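Local coordinates for protein TetR family transcriptional regulator (Clostridium perfringens, PDB 6AZH) that probably acts as a TetR-family transcriptional regulator, binding DNA through a helix-turn-helix domain and possibly controlling genes of fatty acid metabolism, at residues Leu62-Trp65 and His66-Thr70; Phe87-Gln90 and Phe91-Tyr95. All coordinates share one frame; numbering follows the deposited sequence.

In the fold
Contact 1 lies on helix 50-74 and contact 2 on helix 79-96, the next helix along the chain. Contact 1 comes first in the sequence and contact 2 follows it. They are about 12 Å apart, centre to centre, and their side chains pack against each other. The indole of W65 meets L93, with W65 CD2 3.5 Å from L93 CD2. K68 meets M89, with K68 CB 3.7 Å from M89 CG. Helix 50-74 follows the helix-turn-helix region and, as in other TetR-family proteins, probably links it to the C-terminal regulatory domain. The packing of the two contacts is consistent with joining this connecting helix to the regulatory domain.

Contact 1. Residues Leu62-Trp65 and His66-Thr70; sequences LEIW and HEKLT
In the middle of helix 50-74, L62, E63, I64 and W65 meet H66 to L69 by the regular i to i+4 pattern of an alpha helix. All four backbone bonds are formed. H66 N reaches L62 O at 3.1 Å. L69 N gives to W65 O at 3.0 Å.

I64 and K68 make the main side-chain contact. They run side by side and point the same way. The methyl I64 CD1 lies 3.9 Å from K68 CE, so the aliphatic part of the lysine packs on the isoleucine. With CG1 opposite the backbone N (chi1 -172°), the long branch of I64 extends to meet it. The E67 side chain slants across that of I64, and I64 CD1 lies 3.9 Å from E67 OE2.

The H66 ring leans back over the preceding turn. Its CG stands opposite the carbonyl carbon (chi1 -72°), and this brings H66 CD2 to 3.4 Å from L62 O. The ring meets that oxygen obliquely. The H66 side chain also touches E124 and Y125 of helix 113-138. L69 also touches Y125, and it reaches L86 of helix 79-96.

H66 O is gripped twice by one residue. T70 N and T70 OG1 both give to it, from opposite faces of its plane. The hydroxyl bond, T70 OG1 to H66 O, is 3.0 Å long.

K60 NZ forms a salt bridge with E63 OE1, which probably offsets the charge of E63. E63 OE1 is 6.7 Å from E67 OE2, so the two acids do not touch. The helix is amphipathic here: W65 packs on helix 79-96 and L69 on helices 79-96 and 113-138, while the acids E63 and E67 lie on the exposed side.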
ATOM      1  N   LEU A  62       6.667  -5.545  14.851  1.00 17.28           N
ATOM      2  CA  LEU A  62       5.215  -5.643  14.930  1.00 18.42           C
ATOM      3  C   LEU A  62       4.716  -5.852  16.354  1.00 25.42           C
ATOM      4  O   LEU A  62       3.499  -5.795  16.576  1.00 23.30           O
ATOM      5  CB  LEU A  62       4.711  -6.787  14.048  1.00 20.52           C
ATOM      6  CG  LEU A  62       4.050  -6.523  12.696  1.00 27.45           C
ATOM      7  CD1 LEU A  62       3.984  -5.038  12.271  1.00 23.50           C
ATOM      8  CD2 LEU A  62       4.704  -7.365  11.656  1.00 27.21           C
ATOM      9  N   GLU A  63       5.618  -6.079  17.320  1.00 22.09           N
ATOM     10  CA  GLU A  63       5.194  -6.306  18.703  1.00 25.54           C
ATOM     11  C   GLU A  63       4.371  -5.139  19.236  1.00 21.92           C
ATOM     12  O   GLU A  63       3.321  -5.342  19.858  1.00 24.83           O
ATOM     13  CB  GLU A  63       6.415  -6.547  19.598  1.00 23.36           C
ATOM     14  CG  GLU A  63       7.087  -7.873  19.317  1.00 22.40           C
ATOM     15  CD  GLU A  63       8.335  -8.106  20.160  1.00 36.30           C
ATOM     16  OE1 GLU A  63       8.688  -7.216  20.961  1.00 35.70           O
ATOM     17  OE2 GLU A  63       8.967  -9.181  20.009  1.00 29.94           O
ATOM     18  N   ILE A  64       4.843  -3.907  19.022  1.00 21.94           N
ATOM     19  CA  ILE A  64       4.126  -2.751  19.549  1.00 23.57           C
ATOM     20  C   ILE A  64       2.777  -2.595  18.850  1.00 23.55           C
ATOM     21  O   ILE A  64       1.819  -2.111  19.455  1.00 22.61           O
ATOM     22  CB  ILE A  64       4.997  -1.476  19.444  1.00 25.94           C
ATOM     23  CG1 ILE A  64       4.357  -0.278  20.164  1.00 26.90           C
ATOM     24  CG2 ILE A  64       5.286  -1.118  17.997  1.00 25.53           C
ATOM     25  CD1 ILE A  64       4.269  -0.417  21.665  1.00 29.25           C
ATOM     26  N   TRP A  65       2.666  -3.021  17.588  1.00 23.68           N
ATOM     27  CA  TRP A  65       1.378  -2.952  16.896  1.00 22.87           C
ATOM     28  C   TRP A  65       0.359  -3.880  17.553  1.00 23.65           C
ATOM     29  O   TRP A  65      -0.763  -3.466  17.874  1.00 20.60           O
ATOM     30  CB  TRP A  65       1.558  -3.287  15.412  1.00 22.00           C
ATOM     31  CG  TRP A  65       2.346  -2.229  14.669  1.00 21.51           C
ATOM     32  CD1 TRP A  65       3.702  -2.073  14.658  1.00 24.93           C
ATOM     33  CD2 TRP A  65       1.813  -1.164  13.866  1.00 22.49           C
ATOM     34  NE1 TRP A  65       4.052  -0.988  13.893  1.00 17.38           N
ATOM     35  CE2 TRP A  65       2.907  -0.407  13.400  1.00 27.93           C
ATOM     36  CE3 TRP A  65       0.511  -0.771  13.509  1.00 25.73           C
ATOM     37  CZ2 TRP A  65       2.747   0.710  12.572  1.00 24.06           C
ATOM     38  CZ3 TRP A  65       0.352   0.339  12.689  1.00 26.53           C
ATOM     39  CH2 TRP A  65       1.461   1.067  12.235  1.00 25.34           C
ATOM     40  N   HIS A  66       0.745  -5.139  17.785  1.00 23.99           N
ATOM     41  CA  HIS A  66      -0.128  -6.078  18.487  1.00 26.58           C
ATOM     42  C   HIS A  66      -0.438  -5.599  19.898  1.00 28.77           C
ATOM     43  O   HIS A  66      -1.578  -5.708  20.362  1.00 27.07           O
ATOM     44  CB  HIS A  66       0.519  -7.461  18.560  1.00 24.78           C
ATOM     45  CG  HIS A  66       0.541  -8.187  17.261  1.00 28.22           C
ATOM     46  ND1 HIS A  66      -0.607  -8.568  16.607  1.00 27.64           N
ATOM     47  CD2 HIS A  66       1.574  -8.617  16.498  1.00 23.10           C
ATOM     48  CE1 HIS A  66      -0.285  -9.188  15.487  1.00 27.84           C
ATOM     49  NE2 HIS A  66       1.034  -9.240  15.402  1.00 29.43           N
ATOM     50  N   GLU A  67       0.568  -5.070  20.595  1.00 26.27           N
ATOM     51  CA  GLU A  67       0.367  -4.622  21.970  1.00 27.16           C
ATOM     52  C   GLU A  67      -0.667  -3.505  22.039  1.00 26.86           C
ATOM     53  O   GLU A  67      -1.605  -3.554  22.847  1.00 24.10           O
ATOM     54  CB  GLU A  67       1.694  -4.159  22.563  1.00 29.37           C
ATOM     55  CG  GLU A  67       1.584  -3.547  23.958  1.00 35.03           C
ATOM     56  CD  GLU A  67       2.909  -3.002  24.451  1.00 41.19           C
ATOM     57  OE1 GLU A  67       2.893  -2.023  25.231  1.00 43.40           O
ATOM     58  OE2 GLU A  67       3.967  -3.544  24.039  1.00 48.99           O
ATOM     59  N   LYS A  68      -0.501  -2.482  21.198  1.00 24.15           N
ATOM     60  CA  LYS A  68      -1.408  -1.340  21.234  1.00 26.39           C
ATOM     61  C   LYS A  68      -2.799  -1.699  20.738  1.00 25.47           C
ATOM     62  O   LYS A  68      -3.789  -1.171  21.261  1.00 22.46           O
ATOM     63  CB  LYS A  68      -0.831  -0.182  20.423  1.00 28.60           C
ATOM     64  CG  LYS A  68       0.393   0.439  21.063  1.00 26.36           C
ATOM     65  CD  LYS A  68       0.517   1.910  20.717  1.00 34.13           C
ATOM     66  CE  LYS A  68       1.800   2.513  21.284  1.00 36.63           C
ATOM     67  NZ  LYS A  68       1.672   2.847  22.728  1.00 42.65           N
ATOM     68  N   LEU A  69      -2.905  -2.598  19.754  1.00 22.45           N
ATOM     69  CA  LEU A  69      -4.227  -3.038  19.321  1.00 23.08           C
ATOM     70  C   LEU A  69      -4.907  -3.862  20.407  1.00 27.34           C
ATOM     71  O   LEU A  69      -6.096  -3.669  20.687  1.00 25.21           O
ATOM     72  CB  LEU A  69      -4.130  -3.835  18.023  1.00 24.70           C
ATOM     73  CG  LEU A  69      -5.445  -4.351  17.439  1.00 25.36           C
ATOM     74  CD1 LEU A  69      -6.401  -3.196  17.152  1.00 28.79           C
ATOM     75  CD2 LEU A  69      -5.181  -5.163  16.174  1.00 24.95           C
ATOM     76  N   THR A  70      -4.161  -4.776  21.037  1.00 23.49           N
ATOM     77  CA  THR A  70      -4.721  -5.567  22.129  1.00 24.52           C
ATOM     78  C   THR A  70      -5.195  -4.677  23.271  1.00 24.42           C
ATOM     79  O   THR A  70      -6.236  -4.948  23.879  1.00 28.08           O
ATOM     80  CB  THR A  70      -3.687  -6.587  22.626  1.00 26.84           C
ATOM     81  OG1 THR A  70      -3.486  -7.582  21.614  1.00 27.02           O
ATOM     82  CG2 THR A  70      -4.181  -7.280  23.893  1.00 26.47           C
TER

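Contact 2. Residues Phe87-Gln90 and Phe91-Tyr95; sequences FKMQ and FELLY
L94 N gives a 2.8 Å hydrogen bond to Q90 O, one of four successive i to i+4 bonds in helix 79-96 of the TetR C-terminal domain. The other three are F91 to F87, E92 to K88 and L93 to M89.

The exposed side carries a K88-E92 salt bridge. K88 bends at its last torsion (chi4 -58°), and its ammonium meets the carboxylate of E92 as the two chains cross. The modelled K88 NZ to E92 OE2 distance of 2.4 Å is very short and its exact value is doubtful. E92 OE1 is farther from K88 NZ, at 3.3 Å.

M89, a selenomethionine, runs alongside L93 and points the same way. M89 SE is 4.0 Å from L93 CD2, an apolar contact. M89 also packs on I72 of helix 50-74.

The buried side faces other helices. Q90 OE1 is hydrogen-bonded to Y125 OH of helix 113-138. F91 inserts its ring between helices 147-165 and 174-187, touching T161 and I178. The F91 ring comes obliquely to the carbonyl of the previous turn, with F91 CD2 3.1 Å from F87 O.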
ATOM      1  N   PHE A  87      -7.956   4.340  14.845  1.00 21.05           N
ATOM      2  CA  PHE A  87      -7.431   5.206  13.796  1.00 20.74           C
ATOM      3  C   PHE A  87      -6.348   6.117  14.346  1.00 21.01           C
ATOM      4  O   PHE A  87      -5.294   6.293  13.722  1.00 20.34           O
ATOM      5  CB  PHE A  87      -8.555   6.038  13.170  1.00 18.72           C
ATOM      6  CG  PHE A  87      -9.676   5.226  12.624  1.00 19.00           C
ATOM      7  CD1 PHE A  87      -9.454   3.961  12.110  1.00 25.33           C
ATOM      8  CD2 PHE A  87     -10.974   5.721  12.645  1.00 17.52           C
ATOM      9  CE1 PHE A  87     -10.503   3.203  11.619  1.00 25.31           C
ATOM     10  CE2 PHE A  87     -12.028   4.970  12.146  1.00 23.28           C
ATOM     11  CZ  PHE A  87     -11.791   3.715  11.630  1.00 22.39           C
ATOM     12  N   LYS A  88      -6.574   6.671  15.538  1.00 17.93           N
ATOM     13  CA  LYS A  88      -5.592   7.551  16.153  1.00 19.18           C
ATOM     14  C   LYS A  88      -4.305   6.797  16.463  1.00 17.42           C
ATOM     15  O   LYS A  88      -3.210   7.255  16.120  1.00 18.52           O
ATOM     16  CB  LYS A  88      -6.174   8.167  17.423  1.00 22.10           C
ATOM     17  CG  LYS A  88      -5.180   8.956  18.235  1.00 25.19           C
ATOM     18  CD  LYS A  88      -5.837   9.429  19.533  1.00 34.34           C
ATOM     19  CE  LYS A  88      -5.162  10.672  20.073  1.00 37.40           C
ATOM     20  NZ  LYS A  88      -3.716  10.452  20.333  1.00 36.33           N
HETATM   21  N   MSE A  89      -4.423   5.629  17.097  1.00 15.89           N
HETATM   22  CA  MSE A  89      -3.263   4.807  17.445  1.00 20.10           C
HETATM   23  C   MSE A  89      -2.440   4.439  16.194  1.00 19.69           C
HETATM   24  O   MSE A  89      -1.208   4.550  16.213  1.00 19.39           O
HETATM   25  CB  MSE A  89      -3.719   3.539  18.183  1.00 21.82           C
HETATM   26  CG  MSE A  89      -2.602   2.559  18.591  1.00 22.00           C
HETATM   27 SE   MSE A  89      -2.032   1.364  17.116  1.00 29.74          SE
HETATM   28  CE  MSE A  89      -3.456   0.027  17.230  1.00 20.92           C
ATOM     29  N   GLN A  90      -3.116   4.018  15.117  1.00 19.37           N
ATOM     30  CA  GLN A  90      -2.395   3.505  13.945  1.00 21.74           C
ATOM     31  C   GLN A  90      -1.630   4.609  13.236  1.00 18.96           C
ATOM     32  O   GLN A  90      -0.487   4.404  12.809  1.00 16.86           O
ATOM     33  CB  GLN A  90      -3.358   2.845  12.953  1.00 22.45           C
ATOM     34  CG  GLN A  90      -3.929   1.528  13.400  1.00 22.31           C
ATOM     35  CD  GLN A  90      -4.623   0.767  12.274  1.00 22.85           C
ATOM     36  OE1 GLN A  90      -4.633  -0.459  12.270  1.00 27.75           O
ATOM     37  NE2 GLN A  90      -5.196   1.493  11.319  1.00 20.15           N
ATOM     38  N   PHE A  91      -2.249   5.781  13.083  1.00 18.66           N
ATOM     39  CA  PHE A  91      -1.576   6.863  12.380  1.00 19.71           C
ATOM     40  C   PHE A  91      -0.441   7.438  13.211  1.00 21.00           C
ATOM     41  O   PHE A  91       0.611   7.793  12.663  1.00 20.97           O
ATOM     42  CB  PHE A  91      -2.577   7.948  11.998  1.00 19.27           C
ATOM     43  CG  PHE A  91      -3.449   7.577  10.825  1.00 24.87           C
ATOM     44  CD1 PHE A  91      -2.881   7.270   9.601  1.00 23.47           C
ATOM     45  CD2 PHE A  91      -4.831   7.542  10.952  1.00 25.94           C
ATOM     46  CE1 PHE A  91      -3.666   6.929   8.519  1.00 23.74           C
ATOM     47  CE2 PHE A  91      -5.632   7.206   9.878  1.00 25.18           C
ATOM     48  CZ  PHE A  91      -5.049   6.899   8.656  1.00 24.70           C
ATOM     49  N   GLU A  92      -0.615   7.499  14.541  1.00 18.07           N
ATOM     50  CA  GLU A  92       0.493   7.919  15.392  1.00 21.66           C
ATOM     51  C   GLU A  92       1.639   6.919  15.309  1.00 20.04           C
ATOM     52  O   GLU A  92       2.803   7.312  15.148  1.00 21.04           O
ATOM     53  CB  GLU A  92       0.023   8.110  16.843  1.00 22.42           C
ATOM     54  CG  GLU A  92      -0.780   9.391  17.038  1.00 22.60           C
ATOM     55  CD  GLU A  92      -1.371   9.535  18.427  1.00 30.49           C
ATOM     56  OE1 GLU A  92      -1.175   8.630  19.261  1.00 34.78           O
ATOM     57  OE2 GLU A  92      -2.050  10.558  18.677  1.00 31.80           O
ATOM     58  N   LEU A  93       1.321   5.620  15.353  1.00 19.34           N
ATOM     59  CA  LEU A  93       2.361   4.596  15.252  1.00 21.79           C
ATOM     60  C   LEU A  93       3.042   4.642  13.895  1.00 20.16           C
ATOM     61  O   LEU A  93       4.272   4.551  13.808  1.00 20.25           O
ATOM     62  CB  LEU A  93       1.773   3.206  15.500  1.00 23.37           C
ATOM     63  CG  LEU A  93       2.684   2.180  16.168  1.00 28.52           C
ATOM     64  CD1 LEU A  93       3.417   2.805  17.363  1.00 31.61           C
ATOM     65  CD2 LEU A  93       1.893   0.944  16.600  1.00 26.82           C
ATOM     66  N   LEU A  94       2.253   4.787  12.824  1.00 17.36           N
ATOM     67  CA  LEU A  94       2.820   4.939  11.487  1.00 18.63           C
ATOM     68  C   LEU A  94       3.769   6.129  11.424  1.00 21.40           C
ATOM     69  O   LEU A  94       4.879   6.022  10.903  1.00 20.12           O
ATOM     70  CB  LEU A  94       1.696   5.107  10.466  1.00 19.04           C
ATOM     71  CG  LEU A  94       2.129   5.494   9.066  1.00 19.26           C
ATOM     72  CD1 LEU A  94       2.997   4.394   8.512  1.00 21.90           C
ATOM     73  CD2 LEU A  94       0.895   5.701   8.199  1.00 18.44           C
ATOM     74  N   TYR A  95       3.338   7.278  11.946  1.00 19.81           N
ATOM     75  CA  TYR A  95       4.152   8.483  11.866  1.00 22.25           C
ATOM     76  C   TYR A  95       5.439   8.347  12.666  1.00 23.02           C
ATOM     77  O   TYR A  95       6.476   8.914  12.288  1.00 25.51           O
ATOM     78  CB  TYR A  95       3.352   9.690  12.357  1.00 24.52           C
ATOM     79  CG  TYR A  95       3.984  11.002  11.955  1.00 31.16           C
ATOM     80  CD1 TYR A  95       4.217  11.291  10.618  1.00 31.92           C
ATOM     81  CD2 TYR A  95       4.366  11.941  12.909  1.00 37.14           C
ATOM     82  CE1 TYR A  95       4.800  12.480  10.235  1.00 38.38           C
ATOM     83  CE2 TYR A  95       4.949  13.141  12.535  1.00 38.78           C
ATOM     84  CZ  TYR A  95       5.163  13.400  11.194  1.00 43.58           C
ATOM     85  OH  TYR A  95       5.743  14.581  10.795  1.00 57.98           O
TER